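Prepilin (Salmonella typhi, PDB 3FHV) is a type IVb pilin that probably builds the pilus and interacts with CFTR, consistent with a role in host-cell adhesion. Local coordinates at residues Asn94-Pro97 / Gln98-Val102. Numbering follows the deposited sequence.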
loop_
_atom_site.group_PDB
_atom_site.type_symbol
_atom_site.label_atom_id
_atom_site.label_comp_id
_atom_site.label_asym_id
_atom_site.label_seq_id
_atom_site.Cartn_x
_atom_site.Cartn_y
_atom_site.Cartn_z
ATOM N N ASN A 94 5.390 17.109 9.453
ATOM C CA ASN A 94 5.288 18.340 10.242
ATOM C C ASN A 94 3.956 18.697 10.901
ATOM O O ASN A 94 2.890 18.244 10.486
ATOM C CB ASN A 94 5.700 19.519 9.358
ATOM C CG ASN A 94 7.102 19.385 8.828
ATOM O OD1 ASN A 94 8.069 19.600 9.552
ATOM N ND2 ASN A 94 7.225 19.016 7.556
ATOM N N LYS A 95 4.054 19.550 11.919
ATOM C CA LYS A 95 2.908 20.054 12.660
ATOM C C LYS A 95 2.005 18.958 13.203
ATOM O O LYS A 95 0.778 19.073 13.186
ATOM C CB LYS A 95 2.105 21.013 11.768
ATOM C CG LYS A 95 2.941 22.185 11.238
ATOM C CD LYS A 95 2.073 23.221 10.554
ATOM C CE LYS A 95 2.800 24.546 10.397
ATOM N NZ LYS A 95 1.891 25.597 9.842
ATOM N N VAL A 96 2.617 17.892 13.696
ATOM C CA VAL A 96 1.864 16.782 14.258
ATOM C C VAL A 96 1.408 17.156 15.662
ATOM O O VAL A 96 2.214 17.612 16.474
ATOM C CB VAL A 96 2.733 15.520 14.345
ATOM C CG1 VAL A 96 1.914 14.360 14.900
ATOM C CG2 VAL A 96 3.315 15.201 12.977
ATOM N N PRO A 97 0.105 16.978 15.959
ATOM C CA PRO A 97 -0.474 17.297 17.275
ATOM C C PRO A 97 0.152 16.416 18.346
ATOM O O PRO A 97 0.662 15.344 18.038
ATOM C CB PRO A 97 -1.962 17.012 17.079
ATOM C CG PRO A 97 -2.166 17.310 15.634
ATOM C CD PRO A 97 -0.957 16.681 14.982
ATOM N N GLN A 98 0.082 16.854 19.600
ATOM C CA GLN A 98 0.705 16.133 20.710
ATOM C C GLN A 98 0.312 14.668 20.856
ATOM O O GLN A 98 1.180 13.795 20.934
ATOM C CB GLN A 98 0.439 16.878 22.026
ATOM C CG GLN A 98 1.507 16.658 23.100
ATOM C CD GLN A 98 1.344 15.360 23.872
ATOM O OE1 GLN A 98 2.257 14.932 24.583
ATOM N NE2 GLN A 98 0.178 14.741 23.755
ATOM N N SER A 99 -0.990 14.399 20.899
ATOM C CA SER A 99 -1.474 13.036 21.047
ATOM C C SER A 99 -0.993 12.128 19.918
ATOM O O SER A 99 -0.522 11.016 20.165
ATOM C CB SER A 99 -3.002 13.025 21.097
ATOM O OG SER A 99 -3.477 11.698 21.185
ATOM N N ALA A 100 -1.116 12.609 18.685
ATOM C CA ALA A 100 -0.700 11.844 17.517
ATOM C C ALA A 100 0.805 11.603 17.534
ATOM O O ALA A 100 1.268 10.526 17.181
ATOM C CB ALA A 100 -1.097 12.576 16.243
ATOM N N CYS A 101 1.565 12.616 17.934
ATOM C CA CYS A 101 3.016 12.497 18.003
ATOM C C CYS A 101 3.414 11.335 18.912
ATOM O O CYS A 101 4.329 10.577 18.602
ATOM C CB CYS A 101 3.608 13.805 18.524
ATOM S SG CYS A 101 5.393 13.849 18.898
ATOM N N VAL A 102 2.725 11.195 20.038
ATOM C CA VAL A 102 3.035 10.113 20.964
ATOM C C VAL A 102 2.686 8.746 20.393
ATOM O O VAL A 102 3.486 7.812 20.460
ATOM C CB VAL A 102 2.290 10.284 22.299
ATOM C CG1 VAL A 102 2.548 9.071 23.193
ATOM C CG2 VAL A 102 2.759 11.563 22.991
#
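V96 reaches the first turn of the helix that follows it with a single methyl, CG1, which comes to rest against both A100 and C101. CG1 stands anti to the backbone N (chi1 -178°) and therefore beside the carbonyl carbon, on the side where the chain goes on into the helix; CG2 lies beside the backbone N instead. The evidence for apolar packing is the 3.7 Å from V96 CG1 to A100 CB and the 4.0 Å from V96 CG1 to C101 CB. The same methyl also comes within 3.5 Å of C101 N, the nitrogen bonded to P97 O. Together with K95, whose left-handed backbone (positive phi) marks the corner in the chain, V96 faces N148 in a G1 beta bulge. This bulge closes strand 88-96 beside strand 148-154 in the antiparallel sheet of the pilin globular domain, with P97 alone between its last residue and helix 98-111. P97 is the N-cap of that helix. Its carbonyl opens the helical bonding pattern: C101 N donates to P97 O at 2.9 Å, with an N-H...O angle of 157° and a C=O...N angle of 166°; the amide approaches almost in line with the carbonyl, while the N-H is bent a little. The pyrrolidine ring packs more loosely, P97 CD lying 4.3 Å from A100 CB, while W69 touches both of these residues from a neighbouring loop. Being a proline, the cap has no hydroxyl or carboxylate to offer the first turn; D141 OD1 accepts the N-H of Q98 from outside. C101 SG forms the disulfide with C138, which ties the first turn of helix 98-111 to the chain just after helix 131-137.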